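Glycerol-3-phosphate dehydrogenase [NAD(+)] (Dunaliella salina, PDB 6IUY) probably interconverts sn-glycerol 3-phosphate and dihydroxyacetone phosphate with NAD, and carries a magnesium-binding phosphatase-like domain of the haloacid dehalogenase family in the same chain. Local coordinates at residues Val262-Trp267 with His316-Tyr321; Gln34-Cys39 with Tyr198-Met203; Asn465-Gly470 with Ser486-Gly491. One frame throughout, in Å; residues are numbered along the deposited sequence.

How the contacts relate
The three contacts sample three parts of a two-enzyme chain. Contact 2 lies in the haloacid dehalogenase-like part, across the chain's centre from the other two, and joins neighbouring parallel strands, partly exposed where they begin. Contacts 1 and 3 belong to the dehydrogenase, their touching residues all buried and their centres about 28 Å apart. Contact 1 sets a glycine-rich turn and a loop round NAD; its amides and a tyrosine face turn to the cofactor, the segments meeting by van der Waals and CA-H...O contact. Contact 3 packs two antiparallel helices through valine, isoleucine and glycine, with Asn465 beside the substrate. Contact 2, by contrast, is held by seven direct hydrogen bonds.

Contact 1 of 3, residues Val262-Trp267 with His316-Tyr321; sequences VGSGAW and HENPIY. With NAD (nicotinamide-adenine-dinucleotide), chain C.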
loop_
_atom_site.group_PDB
_atom_site.type_symbol
_atom_site.label_atom_id
_atom_site.label_comp_id
_atom_site.label_asym_id
_atom_site.label_seq_id
_atom_site.Cartn_x
_atom_site.Cartn_y
_atom_site.Cartn_z
ATOM N N VAL A 262 8.081 -7.136 -28.981
ATOM C CA VAL A 262 8.300 -8.571 -29.075
ATOM C C VAL A 262 7.128 -9.299 -28.386
ATOM O O VAL A 262 7.149 -9.524 -27.167
ATOM C CB VAL A 262 9.627 -8.999 -28.412
ATOM C CG1 VAL A 262 9.803 -10.516 -28.481
ATOM C CG2 VAL A 262 10.804 -8.284 -29.055
ATOM N N GLY A 263 6.096 -9.616 -29.166
ATOM C CA GLY A 263 4.942 -10.351 -28.677
ATOM C C GLY A 263 3.765 -9.757 -29.391
ATOM O O GLY A 263 3.869 -8.642 -29.876
ATOM N N SER A 264 2.658 -10.483 -29.495
ATOM C CA SER A 264 1.508 -9.954 -30.221
ATOM C C SER A 264 0.175 -10.444 -29.645
ATOM O O SER A 264 -0.822 -10.555 -30.364
ATOM C CB SER A 264 1.599 -10.332 -31.707
ATOM O OG SER A 264 1.684 -11.740 -31.866
ATOM N N GLY A 265 0.137 -10.698 -28.344
ATOM C CA GLY A 265 -1.090 -11.169 -27.741
ATOM C C GLY A 265 -2.003 -10.011 -27.413
ATOM O O GLY A 265 -1.842 -8.895 -27.920
ATOM N N ALA A 266 -2.970 -10.284 -26.543
ATOM C CA ALA A 266 -3.976 -9.305 -26.193
ATOM C C ALA A 266 -3.341 -8.025 -25.666
ATOM O O ALA A 266 -3.643 -6.949 -26.147
ATOM C CB ALA A 266 -4.953 -9.905 -25.151
ATOM N N TRP A 267 -2.465 -8.156 -24.681
ATOM C CA TRP A 267 -1.831 -7.006 -24.026
ATOM C C TRP A 267 -0.702 -6.452 -24.896
ATOM O O TRP A 267 -0.497 -5.235 -24.992
ATOM C CB TRP A 267 -1.314 -7.430 -22.634
ATOM C CG TRP A 267 -0.622 -6.341 -21.807
ATOM C CD1 TRP A 267 0.573 -6.459 -21.139
ATOM C CD2 TRP A 267 -1.085 -5.008 -21.554
ATOM N NE1 TRP A 267 0.868 -5.282 -20.483
ATOM C CE2 TRP A 267 -0.132 -4.380 -20.722
ATOM C CE3 TRP A 267 -2.215 -4.285 -21.942
ATOM C CZ2 TRP A 267 -0.264 -3.053 -20.295
ATOM C CZ3 TRP A 267 -2.352 -2.979 -21.506
ATOM C CH2 TRP A 267 -1.380 -2.377 -20.690
ATOM N N HIS A 316 -4.596 -3.733 -40.008
ATOM C CA HIS A 316 -4.208 -3.090 -38.752
ATOM C C HIS A 316 -5.062 -3.582 -37.590
ATOM O O HIS A 316 -5.611 -2.793 -36.819
ATOM C CB HIS A 316 -4.311 -1.575 -38.897
ATOM C CG HIS A 316 -3.702 -1.068 -40.162
ATOM N ND1 HIS A 316 -2.413 -1.387 -40.539
ATOM C CD2 HIS A 316 -4.210 -0.312 -41.158
ATOM C CE1 HIS A 316 -2.152 -0.833 -41.707
ATOM N NE2 HIS A 316 -3.227 -0.177 -42.108
ATOM N N GLU A 317 -5.177 -4.899 -37.490
ATOM C CA GLU A 317 -6.005 -5.530 -36.476
ATOM C C GLU A 317 -5.453 -6.922 -36.257
ATOM O O GLU A 317 -5.103 -7.626 -37.214
ATOM C CB GLU A 317 -7.478 -5.584 -36.902
ATOM C CG GLU A 317 -8.386 -6.208 -35.857
ATOM C CD GLU A 317 -9.659 -6.803 -36.419
ATOM O OE1 GLU A 317 -9.898 -6.692 -37.637
ATOM O OE2 GLU A 317 -10.426 -7.407 -35.625
ATOM N N ASN A 318 -5.284 -7.300 -35.004
ATOM C CA ASN A 318 -5.052 -8.698 -34.698
ATOM C C ASN A 318 -6.424 -9.308 -34.439
ATOM O O ASN A 318 -7.016 -9.074 -33.387
ATOM C CB ASN A 318 -4.131 -8.853 -33.499
ATOM C CG ASN A 318 -3.640 -10.256 -33.329
ATOM O OD1 ASN A 318 -4.358 -11.217 -33.608
ATOM N ND2 ASN A 318 -2.410 -10.393 -32.868
ATOM N N PRO A 319 -6.965 -10.062 -35.415
ATOM C CA PRO A 319 -8.372 -10.445 -35.294
ATOM C C PRO A 319 -8.549 -11.647 -34.397
ATOM O O PRO A 319 -9.668 -12.033 -34.097
ATOM C CB PRO A 319 -8.764 -10.755 -36.735
ATOM C CG PRO A 319 -7.483 -11.321 -37.331
ATOM C CD PRO A 319 -6.328 -10.662 -36.601
ATOM N N ILE A 320 -7.451 -12.220 -33.937
ATOM C CA ILE A 320 -7.508 -13.395 -33.078
ATOM C C ILE A 320 -7.382 -13.043 -31.599
ATOM O O ILE A 320 -8.070 -13.620 -30.754
ATOM C CB ILE A 320 -6.398 -14.387 -33.407
ATOM C CG1 ILE A 320 -6.484 -14.825 -34.873
ATOM C CG2 ILE A 320 -6.488 -15.582 -32.509
ATOM C CD1 ILE A 320 -5.314 -15.714 -35.276
ATOM N N TYR A 321 -6.482 -12.115 -31.294
ATOM C CA TYR A 321 -6.120 -11.831 -29.917
ATOM C C TYR A 321 -6.597 -10.464 -29.470
ATOM O O TYR A 321 -6.622 -10.200 -28.286
ATOM C CB TYR A 321 -4.607 -11.955 -29.731
ATOM C CG TYR A 321 -4.148 -13.368 -29.955
ATOM C CD1 TYR A 321 -4.287 -14.317 -28.968
ATOM C CD2 TYR A 321 -3.627 -13.764 -31.185
ATOM C CE1 TYR A 321 -3.891 -15.638 -29.179
ATOM C CE2 TYR A 321 -3.223 -15.072 -31.406
ATOM C CZ TYR A 321 -3.361 -16.008 -30.407
ATOM O OH TYR A 321 -2.950 -17.311 -30.622
HETATM P PA NAD C . -1.853 -13.731 -24.649
HETATM O O1A NAD C . -2.889 -13.027 -25.423
HETATM O O2A NAD C . -2.312 -14.217 -23.281
HETATM O O5B NAD C . -1.327 -15.046 -25.455
HETATM C C5B NAD C . -1.446 -15.113 -26.883
HETATM C C4B NAD C . -0.036 -15.131 -27.527
HETATM O O4B NAD C . 0.571 -16.247 -27.229
HETATM C C3B NAD C . -0.174 -15.159 -29.051
HETATM O O3B NAD C . 0.094 -13.963 -29.624
HETATM C C2B NAD C . 0.858 -16.208 -29.507
HETATM O O2B NAD C . 1.634 -15.642 -30.654
HETATM C C1B NAD C . 1.584 -16.405 -28.460
HETATM N N9A NAD C . 2.128 -17.695 -28.504
HETATM C C8A NAD C . 1.486 -18.886 -28.545
HETATM N N7A NAD C . 2.430 -19.853 -28.580
HETATM C C5A NAD C . 3.656 -19.266 -28.583
HETATM C C6A NAD C . 4.942 -19.774 -28.632
HETATM N N6A NAD C . 5.310 -21.147 -28.700
HETATM N N1A NAD C . 5.993 -18.945 -28.603
HETATM C C2A NAD C . 5.784 -17.599 -28.541
HETATM N N3A NAD C . 4.530 -17.096 -28.507
HETATM C C4A NAD C . 3.470 -17.934 -28.527
HETATM O O3 NAD C . -0.614 -12.725 -24.470
HETATM P PN NAD C . -0.630 -11.279 -23.779
HETATM O O1N NAD C . -2.047 -10.847 -23.446
HETATM O O2N NAD C . 0.010 -10.246 -24.680
HETATM O O5D NAD C . 0.139 -11.418 -22.408
HETATM C C5D NAD C . 1.539 -11.629 -22.368
HETATM C C4D NAD C . 2.042 -11.087 -21.023
HETATM O O4D NAD C . 1.414 -9.967 -20.714
HETATM C C3D NAD C . 1.691 -12.082 -19.936
HETATM O O3D NAD C . 2.772 -12.278 -19.162
HETATM C C2D NAD C . 0.551 -11.406 -19.123
HETATM O O2D NAD C . 0.600 -11.960 -17.744
HETATM C C1D NAD C . 0.827 -10.136 -19.211
HETATM N N1N NAD C . -0.304 -9.240 -19.071
HETATM C C2N NAD C . -1.518 -9.480 -19.680
HETATM C C3N NAD C . -2.575 -8.586 -19.517
HETATM C C7N NAD C . -3.926 -8.905 -20.193
HETATM O O7N NAD C . -4.935 -8.317 -19.857
HETATM N N7N NAD C . -3.956 -9.899 -21.237
HETATM C C4N NAD C . -2.429 -7.446 -18.755
HETATM C C5N NAD C . -1.205 -7.183 -18.166
HETATM C C6N NAD C . -0.152 -8.082 -18.341
HETATM O O HOH W 1 -0.371 -13.124 -32.317
#
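Ala266 and Tyr321 bring the two backbones together, with CA atoms 5.0 Å apart. The turn 262-267 leaves strand 257-262 and enters helix 266-282 with Gly265 at the N-cap position, while 316-321 is an irregular loop. A CA-H...O contact joins Ala266 CA to Tyr321 O at 3.5 Å. Glycine suits position 265, since a CB would run into the NAD diphosphate. The first amides of the helix grip that diphosphate: Ala266 N gives NAD O1A a nearly straight bond (173°), and Trp267 N reaches NAD O1N at 3.0 Å. Tyr321 lays one ring face on the adenosine ribose, NAD C3B standing 3.6 Å above its plane, and Ile320 CG2 backs the other face. CG beside the backbone N (chi1 -65°) carries the ring over the ribose, and its hydroxyl bonds Glu301. A leucine here would probably leave Glu301 without this partner and strip the ribose of its flat cover. Asn318 shapes the loop: OD1 takes Ile320 N on a lone pair, closing an Asx turn, and Tyr321 N from above the carbonyl plane, extending it to an Asx motif. A water joins Ser264 OG to NAD O3B and, weakly, to Asn318 ND2. Strand, glycine turn and helix N-terminus at a diphosphate are the signature of a Rossmann dinucleotide-binding fold, consistent with the GxGxxA pattern of Gly263, Gly265 and Ala268.

Contact 2 of 3, residues Gln34-Cys39 with Tyr198-Met203; sequences QADAVC and YNNIIM
One carboxylate oxygen, Asp36 OD2, and one carbonyl, Asn200 O, join the segments just before parallel strands 37-40 and 201-205. Asp36 N gives a 2.8 Å bond to Asn200 O, which also accepts from Ala37 N at 3.3 Å. In return Asp36 OD2 takes two amides on its anti side, Asn199 N and Asn200 N, from opposite faces of the carboxylate plane; the second bond is almost straight (179°). With CG beside the backbone N (chi1 -62°), the carboxylate faces residues 198-200, where one oxygen can accept both amides. Asn200 ND2 runs in its own amide plane to Gln34 O, 3.0 Å away, but meets that carbonyl from above its plane. Farther on, Ile202 N bonds Ala37 O, and Cys39 N bonds Ile202 O at 2.8 Å. Small Ala37 lies against the Tyr198 ring, CB to CD2 3.8 Å, while Asp36 O sits over the centre of one ring face. Cys39 SG packs on Ile201 CG2 on that side of the sheet; Val38 and Ile202 share the other, where Ala35 CB touches Ile202 CG1. Two amides on one oxygen would probably stabilise Asp36 as a carboxylate, a polar clasp at the strand ends away from the magnesium aspartates.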
loop_
_atom_site.group_PDB
_atom_site.type_symbol
_atom_site.label_atom_id
_atom_site.label_comp_id
_atom_site.label_asym_id
_atom_site.label_seq_id
_atom_site.Cartn_x
_atom_site.Cartn_y
_atom_site.Cartn_z
ATOM N N GLN A 34 23.850 10.853 -26.285
ATOM C CA GLN A 34 23.617 10.394 -24.925
ATOM C C GLN A 34 23.620 11.574 -23.947
ATOM O O GLN A 34 23.823 11.395 -22.751
ATOM C CB GLN A 34 24.691 9.378 -24.536
ATOM C CG GLN A 34 24.181 8.181 -23.775
ATOM C CD GLN A 34 23.390 7.247 -24.655
ATOM O OE1 GLN A 34 23.656 7.136 -25.855
ATOM N NE2 GLN A 34 22.402 6.572 -24.070
ATOM N N ALA A 35 23.419 12.781 -24.470
ATOM C CA ALA A 35 23.558 13.995 -23.674
ATOM C C ALA A 35 22.476 14.103 -22.618
ATOM O O ALA A 35 21.324 13.751 -22.863
ATOM C CB ALA A 35 23.524 15.228 -24.568
ATOM N N ASP A 36 22.850 14.607 -21.449
ATOM C CA ASP A 36 21.898 14.843 -20.372
ATOM C C ASP A 36 21.522 16.311 -20.324
ATOM O O ASP A 36 20.425 16.670 -19.897
ATOM C CB ASP A 36 22.482 14.403 -19.030
ATOM C CG ASP A 36 22.784 12.923 -18.982
ATOM O OD1 ASP A 36 21.893 12.120 -19.353
ATOM O OD2 ASP A 36 23.919 12.570 -18.582
ATOM N N ALA A 37 22.455 17.163 -20.745
ATOM C CA ALA A 37 22.189 18.588 -20.874
ATOM C C ALA A 37 23.078 19.218 -21.950
ATOM O O ALA A 37 24.251 18.881 -22.065
ATOM C CB ALA A 37 22.395 19.284 -19.547
ATOM N N VAL A 38 22.494 20.133 -22.722
ATOM C CA VAL A 38 23.200 20.923 -23.729
ATOM C C VAL A 38 23.181 22.404 -23.326
ATOM O O VAL A 38 22.105 22.991 -23.137
ATOM C CB VAL A 38 22.552 20.760 -25.128
ATOM C CG1 VAL A 38 23.387 21.435 -26.197
ATOM C CG2 VAL A 38 22.354 19.288 -25.456
ATOM N N CYS A 39 24.361 23.010 -23.192
ATOM C CA CYS A 39 24.449 24.435 -22.855
ATOM C C CYS A 39 24.771 25.301 -24.078
ATOM O O CYS A 39 25.749 25.053 -24.793
ATOM C CB CYS A 39 25.495 24.651 -21.766
ATOM S SG CYS A 39 25.243 23.609 -20.318
ATOM N N TYR A 198 23.138 15.062 -13.822
ATOM C CA TYR A 198 23.580 15.020 -15.216
ATOM C C TYR A 198 25.021 14.569 -15.278
ATOM O O TYR A 198 25.829 15.005 -14.466
ATOM C CB TYR A 198 23.434 16.390 -15.882
ATOM C CG TYR A 198 22.024 16.915 -15.876
ATOM C CD1 TYR A 198 20.948 16.038 -15.852
ATOM C CD2 TYR A 198 21.765 18.281 -15.888
ATOM C CE1 TYR A 198 19.655 16.495 -15.841
ATOM C CE2 TYR A 198 20.467 18.756 -15.877
ATOM C CZ TYR A 198 19.413 17.853 -15.852
ATOM O OH TYR A 198 18.103 18.289 -15.843
ATOM N N ASN A 199 25.346 13.696 -16.228
ATOM C CA ASN A 199 26.711 13.202 -16.342
ATOM C C ASN A 199 27.381 13.638 -17.648
ATOM O O ASN A 199 28.565 13.984 -17.668
ATOM C CB ASN A 199 26.730 11.682 -16.204
ATOM C CG ASN A 199 26.334 11.219 -14.801
ATOM O OD1 ASN A 199 26.940 11.625 -13.806
ATOM N ND2 ASN A 199 25.299 10.383 -14.719
ATOM N N ASN A 200 26.620 13.622 -18.734
ATOM C CA ASN A 200 27.106 14.132 -20.007
ATOM C C ASN A 200 26.534 15.508 -20.305
ATOM O O ASN A 200 25.350 15.631 -20.607
ATOM C CB ASN A 200 26.752 13.171 -21.140
ATOM C CG ASN A 200 27.157 11.751 -20.834
ATOM O OD1 ASN A 200 28.213 11.513 -20.243
ATOM N ND2 ASN A 200 26.307 10.796 -21.208
ATOM N N ILE A 201 27.384 16.530 -20.223
ATOM C CA ILE A 201 26.979 17.908 -20.500
ATOM C C ILE A 201 27.776 18.470 -21.682
ATOM O O ILE A 201 29.000 18.397 -21.706
ATOM C CB ILE A 201 27.174 18.822 -19.264
ATOM C CG1 ILE A 201 26.541 18.189 -18.020
ATOM C CG2 ILE A 201 26.577 20.192 -19.520
ATOM C CD1 ILE A 201 26.934 18.859 -16.724
ATOM N N ILE A 202 27.064 19.029 -22.654
ATOM C CA ILE A 202 27.653 19.489 -23.895
ATOM C C ILE A 202 27.709 21.006 -23.864
ATOM O O ILE A 202 26.778 21.636 -23.345
ATOM C CB ILE A 202 26.820 19.029 -25.140
ATOM C CG1 ILE A 202 26.469 17.536 -25.065
ATOM C CG2 ILE A 202 27.513 19.403 -26.460
ATOM C CD1 ILE A 202 27.656 16.601 -24.907
ATOM N N MET A 203 28.786 21.594 -24.399
ATOM C CA MET A 203 28.808 23.040 -24.611
ATOM C C MET A 203 28.734 23.352 -26.101
ATOM O O MET A 203 29.498 22.799 -26.902
ATOM C CB MET A 203 30.053 23.690 -23.993
ATOM C CG MET A 203 30.113 25.227 -24.181
ATOM S SD MET A 203 29.072 26.162 -23.021
ATOM C CE MET A 203 28.055 27.133 -24.125
#

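Contact 3 of 3, residues Asn465-Gly470 with Ser486-Gly491; sequences NIVAVG and SILRQG. With 13P (1,3-dihydroxyacetonephosphate), chain D.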
loop_
_atom_site.group_PDB
_atom_site.type_symbol
_atom_site.label_atom_id
_atom_site.label_comp_id
_atom_site.label_asym_id
_atom_site.label_seq_id
_atom_site.Cartn_x
_atom_site.Cartn_y
_atom_site.Cartn_z
ATOM N N ASN A 465 -0.840 -12.882 -9.750
ATOM C CA ASN A 465 -1.606 -13.841 -10.547
ATOM C C ASN A 465 -1.822 -15.116 -9.775
ATOM O O ASN A 465 -2.763 -15.844 -10.042
ATOM C CB ASN A 465 -0.910 -14.175 -11.884
ATOM C CG ASN A 465 -1.152 -13.123 -12.943
ATOM O OD1 ASN A 465 -2.211 -12.500 -12.979
ATOM N ND2 ASN A 465 -0.161 -12.906 -13.807
ATOM N N ILE A 466 -0.938 -15.417 -8.835
ATOM C CA ILE A 466 -1.218 -16.530 -7.924
ATOM C C ILE A 466 -2.461 -16.197 -7.080
ATOM O O ILE A 466 -3.391 -16.991 -7.004
ATOM C CB ILE A 466 -0.053 -16.829 -6.949
ATOM C CG1 ILE A 466 1.225 -17.216 -7.692
ATOM C CG2 ILE A 466 -0.468 -17.928 -5.935
ATOM C CD1 ILE A 466 2.411 -17.459 -6.742
ATOM N N VAL A 467 -2.467 -15.020 -6.443
ATOM C CA VAL A 467 -3.611 -14.605 -5.612
ATOM C C VAL A 467 -4.897 -14.566 -6.428
ATOM O O VAL A 467 -5.965 -14.872 -5.906
ATOM C CB VAL A 467 -3.400 -13.193 -4.957
ATOM C CG1 VAL A 467 -4.552 -12.855 -4.038
ATOM C CG2 VAL A 467 -2.092 -13.140 -4.184
ATOM N N ALA A 468 -4.810 -14.193 -7.710
ATOM C CA ALA A 468 -6.012 -14.123 -8.545
ATOM C C ALA A 468 -6.585 -15.520 -8.790
ATOM O O ALA A 468 -7.807 -15.671 -8.937
ATOM C CB ALA A 468 -5.728 -13.420 -9.883
ATOM N N VAL A 469 -5.720 -16.536 -8.843
ATOM C CA VAL A 469 -6.198 -17.923 -8.910
ATOM C C VAL A 469 -6.947 -18.252 -7.624
ATOM O O VAL A 469 -8.072 -18.758 -7.659
ATOM C CB VAL A 469 -5.039 -18.933 -9.137
ATOM C CG1 VAL A 469 -5.518 -20.393 -8.948
ATOM C CG2 VAL A 469 -4.487 -18.769 -10.556
ATOM N N GLY A 470 -6.339 -17.931 -6.487
ATOM C CA GLY A 470 -6.992 -18.161 -5.212
ATOM C C GLY A 470 -8.318 -17.435 -5.136
ATOM O O GLY A 470 -9.301 -17.998 -4.692
ATOM N N SER A 486 -10.452 -11.571 2.647
ATOM C CA SER A 486 -9.405 -12.276 3.377
ATOM C C SER A 486 -8.350 -12.875 2.449
ATOM O O SER A 486 -7.139 -12.731 2.685
ATOM C CB SER A 486 -10.004 -13.378 4.238
ATOM O OG SER A 486 -10.873 -12.806 5.187
ATOM N N ILE A 487 -8.800 -13.542 1.394
ATOM C CA ILE A 487 -7.859 -14.109 0.422
ATOM C C ILE A 487 -6.972 -13.016 -0.142
ATOM O O ILE A 487 -5.763 -13.173 -0.227
ATOM C CB ILE A 487 -8.584 -14.824 -0.718
ATOM C CG1 ILE A 487 -9.432 -15.955 -0.146
ATOM C CG2 ILE A 487 -7.567 -15.367 -1.750
ATOM C CD1 ILE A 487 -10.402 -16.587 -1.134
ATOM N N LEU A 488 -7.564 -11.887 -0.498
ATOM C CA LEU A 488 -6.765 -10.783 -1.014
ATOM C C LEU A 488 -5.812 -10.197 0.034
ATOM O O LEU A 488 -4.631 -9.899 -0.270
ATOM C CB LEU A 488 -7.668 -9.685 -1.574
ATOM C CG LEU A 488 -7.812 -9.890 -3.101
ATOM C CD1 LEU A 488 -8.443 -11.258 -3.381
ATOM C CD2 LEU A 488 -8.616 -8.771 -3.745
ATOM N N ARG A 489 -6.316 -10.030 1.256
ATOM C CA ARG A 489 -5.500 -9.498 2.346
ATOM C C ARG A 489 -4.294 -10.387 2.593
ATOM O O ARG A 489 -3.163 -9.907 2.616
ATOM C CB ARG A 489 -6.305 -9.372 3.646
ATOM C CG ARG A 489 -5.506 -8.631 4.718
ATOM C CD ARG A 489 -5.771 -9.121 6.115
ATOM N NE ARG A 489 -5.807 -10.576 6.222
ATOM C CZ ARG A 489 -4.738 -11.348 6.343
ATOM N NH1 ARG A 489 -3.530 -10.808 6.333
ATOM N NH2 ARG A 489 -4.879 -12.670 6.460
ATOM N N GLN A 490 -4.537 -11.680 2.797
ATOM C CA GLN A 490 -3.449 -12.616 3.018
ATOM C C GLN A 490 -2.509 -12.672 1.793
ATOM O O GLN A 490 -1.278 -12.739 1.915
ATOM C CB GLN A 490 -4.011 -13.992 3.329
ATOM C CG GLN A 490 -2.956 -15.060 3.582
ATOM C CD GLN A 490 -2.183 -14.843 4.879
ATOM O OE1 GLN A 490 -2.630 -14.125 5.781
ATOM N NE2 GLN A 490 -1.016 -15.463 4.973
ATOM N N GLY A 491 -3.097 -12.633 0.605
ATOM C CA GLY A 491 -2.315 -12.658 -0.609
ATOM C C GLY A 491 -1.390 -11.474 -0.705
ATOM O O GLY A 491 -0.213 -11.620 -1.021
HETATM P P 13P D . -5.038 -12.110 -16.065
HETATM O O1P 13P D . -4.590 -10.994 -15.152
HETATM O O2P 13P D . -6.054 -11.514 -16.995
HETATM O O3P 13P D . -5.639 -13.190 -15.205
HETATM O O1 13P D . -3.898 -12.792 -16.953
HETATM C C1 13P D . -2.525 -12.537 -16.762
HETATM C C2 13P D . -2.390 -11.052 -16.716
HETATM O O2 13P D . -3.150 -10.361 -17.361
HETATM C C3 13P D . -1.331 -10.402 -15.872
HETATM O O3 13P D . -1.885 -9.238 -15.279
#
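Val467 faces Gly491 across two antiparallel helices, 465-470 and 486-491, whose axes approach to 9.6 Å at 158°. Val467 carries the contact through both methyl branches. CG2, set beside its backbone N, rests on Gly491 CA at 3.6 Å. CG1 lies anti to that N (chi1 -176°) and reaches toward the Ile487 carbonyl and the end of Leu488, where CD1 is 4.3 Å away. The fit depends on Gly491: a CB there would come within 2.6 Å of Val467 CG1, a clash, so the bare CA lets the branched valine lie directly on the helix backbone. One turn farther along, the roles are exchanged. Gly470 offers backbone to Ile487, whose CD1 stands 4.0 Å from Gly470 O and whose CG2 comes equally near Gly470 C. Ile487 holds CG1 beside its backbone N (chi1 -60°), with CD1 extended beyond it across the glycine. Thus each helix supplies a branched aliphatic residue and a glycine, an apolar choice suited to a buried seam. Leu520 of helix 514-526 also packs on Val467. On another side of helix 481-502, Arg489 NH2 bonds Gln490 OE1 at 2.8 Å, on a lone pair in the amide plane, while Arg489 NE forms a salt bridge with Glu423 of the second subunit. The first helix also reaches the active site: Asn465 holds its amide beside dihydroxyacetone phosphate, ND2 lying 3.5 Å from C3 of the ligand. Lys464 and Asn529 complete part of that pocket with hydrogen bonds to the substrate. This is an antiparallel helix pair of the all-helical C-terminal domain of NAD-dependent glycerol-3-phosphate dehydrogenases, joining substrate pocket to dimer interface.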